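Local structure of oligopeptide-binding protein appA (Bacillus subtilis, 1XOC) at residues G22-S28 / L214-K220; N255-D261 / N491-E497; Y309-S313 / Y474-A478; I430-S434 / Y445-D451. The protein captures oligopeptides as the substrate-binding component of an ABC permease, which takes up tetra- and pentapeptides, but not tripeptides, and can serve sporulation and genetic competence. One frame throughout, in Å; residues are numbered along the deposited sequence.

Contact 1. Residues G22-S28 / L214-K220; sequences GDLVVGS and LDTVTYK
Leu24, Val26, Val217 and Tyr219 share one face: Val26 CG2 lies 4.3 Å from Val217 CG1 and Val26 CG1 4.2 Å from Tyr219 CD2, all three with chi1 t; Leu214, just before its strand, adds CD1 4.2 Å from Leu24 CB. Strands 23-28 and 216-220 run parallel, axes 4.7 Å apart at 19°, in the register Asp23-Thr216, Leu24-Val217, Val25-Thr218, Val26-Tyr219, Gly27-Lys220. Bonds alternate as in any parallel pair: Leu24 N to Thr216 O 3.0 Å, Thr218 N to Leu24 O 2.9 Å, Val26 N to Thr218 O 2.8 Å, Lys220 N to Val26 O 2.7 Å, Ser28 N to Lys220 O 2.9 Å. On the other face Val25 sits beside Thr218, and Thr216 OG1 (chi1 p) gives Asp23 OD1 a very short 2.5 Å bond. Gly22, at phi 103°, accepts Asp215 N at its O (2.7 Å). Beyond 23-28, Asn238 and Phe239 bond the backbone of Val25 and Gly27; strand 198-203 lies beyond 216-221, and helix 43-52 packs on Val217 and Tyr219, whose OH bonds Asp47.

Contact 2. Residues N255-D261 / N491-E497; sequences NLKIVTD and NHMAMPE. With ZN (zinc ion), chain E.
An antiparallel pair within a large mixed sheet joins strands 256-261 and 491-496, their axes 4.4 Å apart at 157°. Hydrogen-bonded pairs are Lys257-Met495, Val259-Met493 and Asp261-Asn491: Lys257 N-Met495 O and Met495 N-Lys257 O are 2.9 Å, Val259 N-Met493 O and Met493 N-Val259 O 2.8 Å. Ile258-Ala494 and Thr260-His492 are non-hydrogen-bonded, with CA-CA 4.3 and 4.4 Å. From Lys257 to Asp261 the side chains alternate in face, with Lys257, Val259, Met493 and Met495 on one. Met495 (p, t, p) curls back so that its CE lies 3.7 Å from Val259 CG2 (chi1 t), and its CG is 3.7 Å from Lys257 CG. Lys257 starts at p, then extends through three t torsions until NZ reaches Glu497 O at 2.8 Å; Leu499 O also accepts from it. Met493, m throughout, turns its end away. Asn491 (chi1 m), also here, bonds Tyr504 and, weakly, an aromatic peptide side chain, placing this strand end at the peptide site. On the opposite face Ile258 (m, t) sets CG1 4.2 Å from Ala494 CB, with Leu232 of helix 225-234 against Ala494. His492, chi1 m and chi2 86°, joins Asp304 at a zinc ion, its NE2 2.0 Å from the metal.

Contact 3. Residues Y309-S313 / Y474-A478; sequences YIPES and YQKIA
The irregular segment 309-313, in the loop after strand 306-307, crosses one flank of helix 474-478, part of helix 463-480, with the closest CA pair, Ile310 and Tyr474, 6.6 Å apart; only 255 Å² is buried, yet most of the touching residues lie inside the protein. No backbone hydrogen bond joins the two segments. Pro311, phi/psi -78°/49°, is the centre of an inverse gamma turn, closed by a weak bond from Glu312 N to Ile310 O at 2.8 Å, while Ala478 N reaches Tyr474 O at 2.9 Å in the helix. The aromatic contact is a CH-pi interaction: Ile310 (m, t) sets CG2 over the face of the Tyr474 ring, 4.1 Å from its centroid and 13° off the normal. Tyr474 takes chi1 m and chi2 144°. Apolar contacts follow from the turn, which points the proline at the helix: Pro311 CG is 3.9 Å from both Tyr474 CD2 and Ile477 CG2 (Ile477 m, t). Phe485 of strand 483-496 and Phe431 of helix 428-431 also meet Pro311 and Ile477. Glu312 CB makes a van der Waals contact with Tyr474 OH at 3.6 Å. Among the polar atoms, Tyr474 OH bonds Asn318 O weakly, Ile310 O accepts from Tyr488 OH, and Glu312 OE1 accepts Ser313 N at 2.9 Å. With these three bonded elsewhere, helix and loop meet through shape and apolar surface.

Contact 4. Residues I430-S434 / Y445-D451; sequences IFHSS and YKNAEAD. With ZN (zinc ion), chain K.
Asp451, Ser433 and Tyr445 dominate this junction between the end of helix 428-431 and the start of helix 448-457. Asp451 (chi1 m, chi2 -9°) grips Ser433 with both carboxylate oxygens: Ser433 N gives to OD1 at 3.0 Å and Ser433 OG (chi1 p) to OD2 at 2.6 Å. His432, the first residue to leave helical angles, turns its ring (chi1 t) so that Asp451 OD1 lies over one face and CE1 is 3.4 Å from Asp451 CB. Tyr445, chi1 t, directs its ring edge at Phe431 O, with CD2 3.4 Å from that oxygen and 3.9 Å from Phe431 CD1; its OH bonds Asp480. A water lies 2.8 Å from each of Phe431 O, Asn447 N and Asp451 OD1. Asn447 is the N-cap: its OD1 accepts Ala450 N at 3.0 Å. Glu449 holds a zinc ion through OE1 (2.0 Å) and OE2 (2.4 Å). Helix 463-480 lies alongside, with Ile477 on Phe431 and Lys476 on Asn447 and Ala450.

Contact 1 closes before the others open; contact 4 is nested within contact 3, and contact 3 within contact 2. Contacts 1 and 2, centres 15 Å apart, touch where Leu24 CD1 meets Pro496 CD at 4.3 Å, bringing two different sheets together. Contacts 3 and 4, centres 13 Å apart on the opposite side of the chain's centre from contact 1, meet at helix 463-480, which carries a segment of contact 3 and packs against contact 4; Lys476 NZ forms a salt bridge with Glu449 OE1 (3.0 Å). This helix leads into strand 483-496, connecting contact 3 to contact 2 about 31 Å away, centre to centre. The late chain thus returns towards contact 1, with peptide contacts at Asn491 and Ile430.

Contact 1. Residues G22-S28 / L214-K220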
loop_
_atom_site.group_PDB
_atom_site.type_symbol
_atom_site.label_atom_id
_atom_site.label_comp_id
_atom_site.label_asym_id
_atom_site.label_seq_id
_atom_site.Cartn_x
_atom_site.Cartn_y
_atom_site.Cartn_z
ATOM N N GLY A 22 14.443 25.977 2.047
ATOM C CA GLY A 22 14.000 25.394 0.801
ATOM C C GLY A 22 12.620 24.783 0.853
ATOM O O GLY A 22 12.023 24.550 1.916
ATOM N N ASP A 23 12.110 24.512 -0.338
ATOM C CA ASP A 23 10.761 24.033 -0.527
ATOM C C ASP A 23 10.810 22.815 -1.466
ATOM O O ASP A 23 11.392 22.858 -2.560
ATOM C CB ASP A 23 9.899 25.174 -1.070
ATOM C CG ASP A 23 9.954 26.415 -0.183
ATOM O OD1 ASP A 23 9.325 26.435 0.890
ATOM O OD2 ASP A 23 10.637 27.408 -0.550
ATOM N N LEU A 24 10.258 21.709 -1.018
ATOM C CA LEU A 24 10.195 20.533 -1.870
ATOM C C LEU A 24 8.786 20.453 -2.433
ATOM O O LEU A 24 7.814 20.642 -1.706
ATOM C CB LEU A 24 10.563 19.258 -1.114
ATOM C CG LEU A 24 10.992 18.081 -1.987
ATOM C CD1 LEU A 24 12.410 18.269 -2.467
ATOM C CD2 LEU A 24 10.835 16.824 -1.208
ATOM N N VAL A 25 8.688 20.208 -3.734
ATOM C CA VAL A 25 7.402 20.025 -4.382
ATOM C C VAL A 25 7.417 18.640 -5.011
ATOM O O VAL A 25 8.100 18.396 -6.005
ATOM C CB VAL A 25 7.092 21.118 -5.418
ATOM C CG1 VAL A 25 5.704 20.884 -6.034
ATOM C CG2 VAL A 25 7.181 22.506 -4.787
ATOM N N VAL A 26 6.662 17.756 -4.381
ATOM C CA VAL A 26 6.565 16.331 -4.711
ATOM C C VAL A 26 5.384 16.139 -5.659
ATOM O O VAL A 26 4.238 16.503 -5.344
ATOM C CB VAL A 26 6.343 15.487 -3.434
ATOM C CG1 VAL A 26 6.174 13.992 -3.719
ATOM C CG2 VAL A 26 7.481 15.751 -2.451
ATOM N N GLY A 27 5.651 15.551 -6.816
ATOM C CA GLY A 27 4.571 15.247 -7.772
ATOM C C GLY A 27 3.952 13.907 -7.415
ATOM O O GLY A 27 4.672 12.951 -7.059
ATOM N N SER A 28 2.623 13.829 -7.420
ATOM C CA SER A 28 1.949 12.568 -7.148
ATOM C C SER A 28 0.855 12.369 -8.159
ATOM O O SER A 28 0.082 13.294 -8.449
ATOM C CB SER A 28 1.311 12.567 -5.764
ATOM O OG SER A 28 0.534 11.373 -5.603
ATOM N N LEU A 214 13.968 21.471 5.546
ATOM C CA LEU A 214 13.082 22.026 4.528
ATOM C C LEU A 214 12.003 22.874 5.178
ATOM O O LEU A 214 11.470 22.505 6.214
ATOM C CB LEU A 214 12.426 20.901 3.673
ATOM C CG LEU A 214 13.447 20.124 2.826
ATOM C CD1 LEU A 214 12.877 18.780 2.342
ATOM C CD2 LEU A 214 13.865 20.959 1.618
ATOM N N ASP A 215 11.706 24.031 4.584
ATOM C CA ASP A 215 10.710 24.946 5.116
ATOM C C ASP A 215 9.286 24.469 4.843
ATOM O O ASP A 215 8.417 24.595 5.718
ATOM C CB ASP A 215 10.889 26.338 4.546
ATOM C CG ASP A 215 12.181 27.008 5.007
ATOM O OD1 ASP A 215 12.624 26.801 6.154
ATOM O OD2 ASP A 215 12.751 27.755 4.200
ATOM N N THR A 216 9.060 23.968 3.629
ATOM C CA THR A 216 7.773 23.434 3.229
ATOM C C THR A 216 7.891 22.199 2.347
ATOM O O THR A 216 8.896 21.987 1.686
ATOM C CB THR A 216 6.930 24.483 2.436
ATOM O OG1 THR A 216 7.546 24.759 1.166
ATOM C CG2 THR A 216 6.813 25.779 3.187
ATOM N N VAL A 217 6.855 21.377 2.383
ATOM C CA VAL A 217 6.678 20.282 1.452
ATOM C C VAL A 217 5.294 20.394 0.834
ATOM O O VAL A 217 4.304 20.489 1.535
ATOM C CB VAL A 217 6.787 18.931 2.154
ATOM C CG1 VAL A 217 6.513 17.805 1.185
ATOM C CG2 VAL A 217 8.129 18.768 2.762
ATOM N N THR A 218 5.249 20.389 -0.487
ATOM C CA THR A 218 4.000 20.461 -1.211
ATOM C C THR A 218 3.795 19.163 -1.981
ATOM O O THR A 218 4.672 18.724 -2.685
ATOM C CB THR A 218 4.048 21.640 -2.193
ATOM O OG1 THR A 218 4.218 22.861 -1.475
ATOM C CG2 THR A 218 2.736 21.793 -2.902
ATOM N N TYR A 219 2.629 18.561 -1.816
ATOM C CA TYR A 219 2.286 17.316 -2.479
ATOM C C TYR A 219 1.331 17.707 -3.587
ATOM O O TYR A 219 0.189 17.982 -3.338
ATOM C CB TYR A 219 1.585 16.387 -1.485
ATOM C CG TYR A 219 1.525 14.901 -1.791
ATOM C CD1 TYR A 219 0.378 14.322 -2.277
ATOM C CD2 TYR A 219 2.591 14.075 -1.511
ATOM C CE1 TYR A 219 0.305 12.984 -2.513
ATOM C CE2 TYR A 219 2.522 12.733 -1.746
ATOM C CZ TYR A 219 1.381 12.186 -2.241
ATOM O OH TYR A 219 1.292 10.840 -2.480
ATOM N N LYS A 220 1.848 17.738 -4.801
ATOM C CA LYS A 220 1.134 18.313 -5.919
ATOM C C LYS A 220 0.483 17.216 -6.733
ATOM O O LYS A 220 1.151 16.333 -7.219
ATOM C CB LYS A 220 2.079 19.133 -6.786
ATOM C CG LYS A 220 1.362 19.945 -7.852
ATOM C CD LYS A 220 2.308 20.842 -8.608
ATOM C CE LYS A 220 1.549 21.670 -9.631
ATOM N NZ LYS A 220 2.477 22.500 -10.407
HETATM O O HOH W 1 12.387 28.503 1.551
HETATM O O HOH W 2 6.844 23.226 -1.027
#

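Contact 2. Residues N255-D261 / N491-E497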
loop_
_atom_site.group_PDB
_atom_site.type_symbol
_atom_site.label_atom_id
_atom_site.label_comp_id
_atom_site.label_asym_id
_atom_site.label_seq_id
_atom_site.Cartn_x
_atom_site.Cartn_y
_atom_site.Cartn_z
ATOM N N ASN A 255 19.438 20.203 -12.972
ATOM C CA ASN A 255 19.380 20.384 -11.533
ATOM C C ASN A 255 18.813 19.154 -10.797
ATOM O O ASN A 255 18.300 19.298 -9.702
ATOM C CB ASN A 255 18.584 21.651 -11.168
ATOM C CG ASN A 255 19.143 22.943 -11.833
ATOM O OD1 ASN A 255 18.403 23.706 -12.478
ATOM N ND2 ASN A 255 20.450 23.184 -11.667
ATOM N N LEU A 256 18.924 17.961 -11.393
ATOM C CA LEU A 256 18.321 16.740 -10.807
ATOM C C LEU A 256 19.239 15.531 -10.852
ATOM O O LEU A 256 20.108 15.432 -11.699
ATOM C CB LEU A 256 16.998 16.375 -11.510
ATOM C CG LEU A 256 15.828 17.373 -11.372
ATOM C CD1 LEU A 256 14.714 17.079 -12.393
ATOM C CD2 LEU A 256 15.254 17.405 -9.978
ATOM N N LYS A 257 19.020 14.606 -9.916
ATOM C CA LYS A 257 19.649 13.299 -9.896
ATOM C C LYS A 257 18.556 12.255 -9.651
ATOM O O LYS A 257 17.506 12.585 -9.131
ATOM C CB LYS A 257 20.721 13.218 -8.818
ATOM C CG LYS A 257 20.273 13.497 -7.382
ATOM C CD LYS A 257 21.494 13.555 -6.411
ATOM C CE LYS A 257 21.128 13.953 -4.982
ATOM N NZ LYS A 257 22.254 14.580 -4.220
ATOM N N ILE A 258 18.809 11.007 -10.041
ATOM C CA ILE A 258 17.797 9.951 -9.945
ATOM C C ILE A 258 18.360 8.792 -9.182
ATOM O O ILE A 258 19.416 8.304 -9.546
ATOM C CB ILE A 258 17.336 9.487 -11.339
ATOM C CG1 ILE A 258 16.844 10.679 -12.157
ATOM C CG2 ILE A 258 16.223 8.450 -11.227
ATOM C CD1 ILE A 258 16.434 10.310 -13.554
ATOM N N VAL A 259 17.640 8.378 -8.143
ATOM C CA VAL A 259 18.025 7.214 -7.340
ATOM C C VAL A 259 17.053 6.078 -7.673
ATOM O O VAL A 259 15.855 6.255 -7.517
ATOM C CB VAL A 259 18.005 7.514 -5.814
ATOM C CG1 VAL A 259 18.355 6.252 -5.012
ATOM C CG2 VAL A 259 19.018 8.622 -5.486
ATOM N N THR A 260 17.592 4.914 -8.029
ATOM C CA THR A 260 16.809 3.785 -8.541
ATOM C C THR A 260 17.052 2.506 -7.711
ATOM O O THR A 260 18.213 2.163 -7.425
ATOM C CB THR A 260 17.196 3.474 -9.999
ATOM O OG1 THR A 260 16.923 4.620 -10.834
ATOM C CG2 THR A 260 16.430 2.290 -10.506
ATOM N N ASP A 261 15.965 1.825 -7.346
ATOM C CA ASP A 261 16.033 0.504 -6.711
ATOM C C ASP A 261 14.674 -0.167 -6.719
ATOM O O ASP A 261 13.662 0.435 -7.136
ATOM C CB ASP A 261 16.559 0.634 -5.267
ATOM C CG ASP A 261 17.482 -0.497 -4.851
ATOM O OD1 ASP A 261 17.276 -1.660 -5.277
ATOM O OD2 ASP A 261 18.464 -0.188 -4.131
ATOM N N ASN A 491 11.485 1.712 -8.377
ATOM C CA ASN A 491 11.327 3.145 -8.231
ATOM C C ASN A 491 12.507 3.869 -8.880
ATOM O O ASN A 491 13.668 3.422 -8.772
ATOM C CB ASN A 491 11.295 3.530 -6.776
ATOM C CG ASN A 491 10.045 3.113 -6.074
ATOM O OD1 ASN A 491 8.963 3.161 -6.639
ATOM N ND2 ASN A 491 10.180 2.709 -4.818
ATOM N N HIS A 492 12.222 5.001 -9.513
ATOM C CA HIS A 492 13.220 5.884 -10.104
ATOM C C HIS A 492 12.986 7.283 -9.568
ATOM O O HIS A 492 12.218 8.071 -10.152
ATOM C CB HIS A 492 13.100 5.870 -11.630
ATOM C CG HIS A 492 13.259 4.504 -12.222
ATOM N ND1 HIS A 492 12.212 3.627 -12.341
ATOM C CD2 HIS A 492 14.350 3.852 -12.703
ATOM C CE1 HIS A 492 12.624 2.501 -12.889
ATOM N NE2 HIS A 492 13.915 2.607 -13.111
ATOM N N MET A 493 13.603 7.581 -8.438
ATOM C CA MET A 493 13.279 8.797 -7.708
ATOM C C MET A 493 14.161 9.956 -8.154
ATOM O O MET A 493 15.370 9.985 -7.866
ATOM C CB MET A 493 13.399 8.569 -6.202
ATOM C CG MET A 493 12.685 7.315 -5.728
ATOM S SD MET A 493 10.944 7.312 -6.168
ATOM C CE MET A 493 10.410 8.821 -5.392
ATOM N N ALA A 494 13.549 10.901 -8.872
ATOM C CA ALA A 494 14.210 12.140 -9.274
ATOM C C ALA A 494 14.104 13.175 -8.167
ATOM O O ALA A 494 13.055 13.335 -7.584
ATOM C CB ALA A 494 13.590 12.668 -10.519
ATOM N N MET A 495 15.222 13.863 -7.892
ATOM C CA MET A 495 15.300 14.812 -6.786
ATOM C C MET A 495 16.353 15.868 -7.117
ATOM O O MET A 495 17.168 15.669 -8.004
ATOM C CB MET A 495 15.671 14.109 -5.484
ATOM C CG MET A 495 17.025 13.461 -5.537
ATOM S SD MET A 495 17.245 12.315 -4.182
ATOM C CE MET A 495 16.249 10.981 -4.766
ATOM N N PRO A 496 16.334 16.996 -6.395
ATOM C CA PRO A 496 17.339 18.013 -6.690
ATOM C C PRO A 496 18.767 17.489 -6.543
ATOM O O PRO A 496 19.043 16.710 -5.629
ATOM C CB PRO A 496 17.037 19.102 -5.651
ATOM C CG PRO A 496 15.612 18.915 -5.323
ATOM C CD PRO A 496 15.459 17.411 -5.310
ATOM N N GLU A 497 19.671 17.897 -7.428
ATOM C CA GLU A 497 21.032 17.323 -7.406
ATOM C C GLU A 497 21.755 17.684 -6.109
ATOM O O GLU A 497 22.646 16.948 -5.667
ATOM C CB GLU A 497 21.846 17.700 -8.642
ATOM C CG GLU A 497 22.232 19.150 -8.778
ATOM C CD GLU A 497 22.966 19.415 -10.089
ATOM O OE1 GLU A 497 23.193 20.603 -10.422
ATOM O OE2 GLU A 497 23.326 18.422 -10.784
HETATM ZN ZN ZN E . 15.179 1.209 -13.876
#

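Contact 3. Residues Y309-S313 / Y474-A478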
loop_
_atom_site.group_PDB
_atom_site.type_symbol
_atom_site.label_atom_id
_atom_site.label_comp_id
_atom_site.label_asym_id
_atom_site.label_seq_id
_atom_site.Cartn_x
_atom_site.Cartn_y
_atom_site.Cartn_z
ATOM N N TYR A 309 5.658 -13.989 -9.766
ATOM C CA TYR A 309 4.929 -15.242 -9.630
ATOM C C TYR A 309 4.483 -15.542 -8.194
ATOM O O TYR A 309 3.763 -16.528 -7.974
ATOM C CB TYR A 309 5.807 -16.390 -10.096
ATOM C CG TYR A 309 6.318 -16.206 -11.482
ATOM C CD1 TYR A 309 5.499 -16.473 -12.572
ATOM C CD2 TYR A 309 7.595 -15.735 -11.724
ATOM C CE1 TYR A 309 5.940 -16.304 -13.871
ATOM C CE2 TYR A 309 8.053 -15.553 -13.046
ATOM C CZ TYR A 309 7.206 -15.845 -14.114
ATOM O OH TYR A 309 7.624 -15.676 -15.422
ATOM N N ILE A 310 4.926 -14.710 -7.244
ATOM C CA ILE A 310 4.711 -14.898 -5.811
ATOM C C ILE A 310 4.141 -13.608 -5.200
ATOM O O ILE A 310 4.587 -12.514 -5.554
ATOM C CB ILE A 310 6.070 -15.282 -5.167
ATOM C CG1 ILE A 310 6.535 -16.604 -5.758
ATOM C CG2 ILE A 310 6.030 -15.364 -3.651
ATOM C CD1 ILE A 310 7.954 -16.891 -5.481
ATOM N N PRO A 311 3.165 -13.726 -4.263
ATOM C CA PRO A 311 2.581 -12.546 -3.609
ATOM C C PRO A 311 3.474 -11.954 -2.511
ATOM O O PRO A 311 3.023 -11.682 -1.390
ATOM C CB PRO A 311 1.268 -13.110 -3.029
ATOM C CG PRO A 311 1.608 -14.480 -2.690
ATOM C CD PRO A 311 2.506 -14.961 -3.802
ATOM N N GLU A 312 4.738 -11.738 -2.831
ATOM C CA GLU A 312 5.678 -11.158 -1.866
ATOM C C GLU A 312 6.822 -10.536 -2.644
ATOM O O GLU A 312 7.121 -10.944 -3.756
ATOM C CB GLU A 312 6.206 -12.228 -0.916
ATOM C CG GLU A 312 7.103 -11.681 0.236
ATOM C CD GLU A 312 6.462 -10.508 1.007
ATOM O OE1 GLU A 312 6.806 -9.337 0.718
ATOM O OE2 GLU A 312 5.617 -10.777 1.899
ATOM N N SER A 313 7.438 -9.519 -2.069
ATOM C CA SER A 313 8.535 -8.831 -2.727
ATOM C C SER A 313 9.835 -9.605 -2.524
ATOM O O SER A 313 10.098 -10.114 -1.419
ATOM C CB SER A 313 8.720 -7.470 -2.086
ATOM O OG SER A 313 9.820 -6.820 -2.634
ATOM N N TYR A 474 2.230 -19.847 -0.090
ATOM C CA TYR A 474 2.567 -19.403 -1.439
ATOM C C TYR A 474 2.118 -20.384 -2.519
ATOM O O TYR A 474 1.583 -19.969 -3.541
ATOM C CB TYR A 474 4.069 -19.187 -1.542
ATOM C CG TYR A 474 4.589 -18.041 -0.719
ATOM C CD1 TYR A 474 5.824 -18.125 -0.106
ATOM C CD2 TYR A 474 3.874 -16.844 -0.595
ATOM C CE1 TYR A 474 6.320 -17.080 0.627
ATOM C CE2 TYR A 474 4.365 -15.796 0.143
ATOM C CZ TYR A 474 5.592 -15.916 0.728
ATOM O OH TYR A 474 6.090 -14.898 1.461
ATOM N N GLN A 475 2.337 -21.681 -2.308
ATOM C CA GLN A 475 1.852 -22.683 -3.253
ATOM C C GLN A 475 0.354 -22.578 -3.486
ATOM O O GLN A 475 -0.098 -22.645 -4.615
ATOM C CB GLN A 475 2.175 -24.105 -2.781
ATOM C CG GLN A 475 3.620 -24.503 -2.964
ATOM C CD GLN A 475 4.026 -24.708 -4.409
ATOM O OE1 GLN A 475 5.216 -24.806 -4.705
ATOM N NE2 GLN A 475 3.051 -24.779 -5.314
ATOM N N LYS A 476 -0.414 -22.469 -2.411
ATOM C CA LYS A 476 -1.870 -22.429 -2.528
ATOM C C LYS A 476 -2.337 -21.155 -3.231
ATOM O O LYS A 476 -3.198 -21.212 -4.098
ATOM C CB LYS A 476 -2.544 -22.576 -1.166
ATOM C CG LYS A 476 -2.384 -23.979 -0.583
ATOM C CD LYS A 476 -3.431 -24.298 0.479
ATOM C CE LYS A 476 -3.356 -25.758 0.918
ATOM N NZ LYS A 476 -3.763 -26.731 -0.146
ATOM N N ILE A 477 -1.765 -20.015 -2.870
ATOM C CA ILE A 477 -2.143 -18.759 -3.530
ATOM C C ILE A 477 -1.767 -18.799 -5.011
ATOM O O ILE A 477 -2.558 -18.428 -5.882
ATOM C CB ILE A 477 -1.523 -17.541 -2.810
ATOM C CG1 ILE A 477 -2.125 -17.443 -1.413
ATOM C CG2 ILE A 477 -1.779 -16.233 -3.591
ATOM C CD1 ILE A 477 -1.401 -16.546 -0.469
ATOM N N ALA A 478 -0.558 -19.255 -5.306
ATOM C CA ALA A 478 -0.133 -19.411 -6.700
ATOM C C ALA A 478 -1.057 -20.345 -7.481
ATOM O O ALA A 478 -1.516 -20.003 -8.562
ATOM C CB ALA A 478 1.299 -19.890 -6.770
#

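Contact 4. Residues I430-S434 / Y445-D451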
loop_
_atom_site.group_PDB
_atom_site.type_symbol
_atom_site.label_atom_id
_atom_site.label_comp_id
_atom_site.label_asym_id
_atom_site.label_seq_id
_atom_site.Cartn_x
_atom_site.Cartn_y
_atom_site.Cartn_z
ATOM N N ILE A 430 -4.578 -9.775 3.328
ATOM C CA ILE A 430 -5.023 -9.656 1.946
ATOM C C ILE A 430 -5.787 -10.888 1.442
ATOM O O ILE A 430 -6.702 -10.745 0.645
ATOM C CB ILE A 430 -3.797 -9.357 1.025
ATOM C CG1 ILE A 430 -3.223 -7.959 1.366
ATOM C CG2 ILE A 430 -4.177 -9.440 -0.431
ATOM C CD1 ILE A 430 -1.889 -7.652 0.647
ATOM N N PHE A 431 -5.425 -12.075 1.901
ATOM C CA PHE A 431 -5.971 -13.333 1.342
ATOM C C PHE A 431 -6.798 -14.214 2.273
ATOM O O PHE A 431 -7.470 -15.155 1.812
ATOM C CB PHE A 431 -4.853 -14.165 0.715
ATOM C CG PHE A 431 -4.164 -13.496 -0.462
ATOM C CD1 PHE A 431 -4.838 -13.264 -1.650
ATOM C CD2 PHE A 431 -2.844 -13.094 -0.372
ATOM C CE1 PHE A 431 -4.188 -12.647 -2.725
ATOM C CE2 PHE A 431 -2.211 -12.461 -1.449
ATOM C CZ PHE A 431 -2.899 -12.271 -2.627
ATOM N N HIS A 432 -6.761 -13.980 3.582
ATOM C CA HIS A 432 -7.629 -14.762 4.472
ATOM C C HIS A 432 -9.109 -14.366 4.237
ATOM O O HIS A 432 -9.432 -13.201 4.101
ATOM C CB HIS A 432 -7.213 -14.583 5.926
ATOM C CG HIS A 432 -7.844 -15.576 6.840
ATOM N ND1 HIS A 432 -7.183 -16.693 7.314
ATOM C CD2 HIS A 432 -9.076 -15.617 7.384
ATOM C CE1 HIS A 432 -7.993 -17.374 8.099
ATOM N NE2 HIS A 432 -9.154 -16.754 8.151
ATOM N N SER A 433 -10.001 -15.344 4.148
ATOM C CA SER A 433 -11.406 -15.060 3.819
ATOM C C SER A 433 -12.146 -14.215 4.853
ATOM O O SER A 433 -13.178 -13.608 4.553
ATOM C CB SER A 433 -12.169 -16.363 3.586
ATOM O OG SER A 433 -12.267 -17.130 4.750
ATOM N N SER A 434 -11.652 -14.205 6.081
ATOM C CA SER A 434 -12.190 -13.344 7.140
ATOM C C SER A 434 -12.033 -11.855 6.815
ATOM O O SER A 434 -12.700 -11.024 7.456
ATOM C CB SER A 434 -11.518 -13.641 8.492
ATOM O OG SER A 434 -10.178 -13.176 8.544
ATOM N N TYR A 445 -11.592 -13.808 -2.324
ATOM C CA TYR A 445 -10.865 -15.062 -2.348
ATOM C C TYR A 445 -11.053 -15.854 -1.061
ATOM O O TYR A 445 -10.904 -15.338 0.031
ATOM C CB TYR A 445 -9.375 -14.767 -2.539
ATOM C CG TYR A 445 -8.503 -15.986 -2.434
ATOM C CD1 TYR A 445 -8.604 -17.005 -3.341
ATOM C CD2 TYR A 445 -7.566 -16.105 -1.419
ATOM C CE1 TYR A 445 -7.784 -18.128 -3.250
ATOM C CE2 TYR A 445 -6.732 -17.194 -1.332
ATOM C CZ TYR A 445 -6.841 -18.201 -2.250
ATOM O OH TYR A 445 -6.017 -19.292 -2.139
ATOM N N LYS A 446 -11.377 -17.139 -1.199
ATOM C CA LYS A 446 -11.449 -18.038 -0.055
ATOM C C LYS A 446 -10.927 -19.428 -0.378
ATOM O O LYS A 446 -11.511 -20.140 -1.200
ATOM C CB LYS A 446 -12.881 -18.174 0.444
ATOM C CG LYS A 446 -13.021 -19.293 1.477
ATOM C CD LYS A 446 -14.230 -19.114 2.350
ATOM C CE LYS A 446 -14.213 -20.096 3.495
ATOM N NZ LYS A 446 -15.413 -19.943 4.351
ATOM N N ASN A 447 -9.857 -19.828 0.299
ATOM C CA ASN A 447 -9.403 -21.209 0.268
ATOM C C ASN A 447 -9.307 -21.607 1.727
ATOM O O ASN A 447 -8.454 -21.105 2.437
ATOM C CB ASN A 447 -8.058 -21.326 -0.471
ATOM C CG ASN A 447 -7.457 -22.702 -0.399
ATOM O OD1 ASN A 447 -7.664 -23.423 0.565
ATOM N ND2 ASN A 447 -6.704 -23.084 -1.431
ATOM N N ALA A 448 -10.194 -22.490 2.181
ATOM C CA ALA A 448 -10.256 -22.833 3.581
ATOM C C ALA A 448 -8.942 -23.432 4.091
ATOM O O ALA A 448 -8.580 -23.243 5.244
ATOM C CB ALA A 448 -11.410 -23.797 3.833
ATOM N N GLU A 449 -8.236 -24.170 3.241
ATOM C CA GLU A 449 -6.967 -24.767 3.633
ATOM C C GLU A 449 -5.907 -23.669 3.789
ATOM O O GLU A 449 -5.140 -23.662 4.739
ATOM C CB GLU A 449 -6.557 -25.873 2.647
ATOM C CG GLU A 449 -7.553 -27.052 2.622
ATOM C CD GLU A 449 -7.037 -28.283 1.857
ATOM O OE1 GLU A 449 -5.859 -28.266 1.424
ATOM O OE2 GLU A 449 -7.797 -29.286 1.686
ATOM N N ALA A 450 -5.906 -22.706 2.888
ATOM C CA ALA A 450 -5.005 -21.563 3.002
ATOM C C ALA A 450 -5.331 -20.713 4.238
ATOM O O ALA A 450 -4.419 -20.226 4.923
ATOM C CB ALA A 450 -5.065 -20.705 1.748
ATOM N N ASP A 451 -6.627 -20.535 4.520
ATOM C CA ASP A 451 -7.073 -19.791 5.711
ATOM C C ASP A 451 -6.413 -20.360 6.961
ATOM O O ASP A 451 -5.830 -19.639 7.759
ATOM C CB ASP A 451 -8.590 -19.908 5.899
ATOM C CG ASP A 451 -9.391 -18.942 5.036
ATOM O OD1 ASP A 451 -8.794 -18.043 4.406
ATOM O OD2 ASP A 451 -10.640 -19.087 5.034
HETATM ZN ZN ZN K . -5.690 -30.223 1.256
HETATM O O HOH W 3 -8.447 -17.802 1.674
HETATM O O HOH W 4 -5.970 -31.560 2.740
#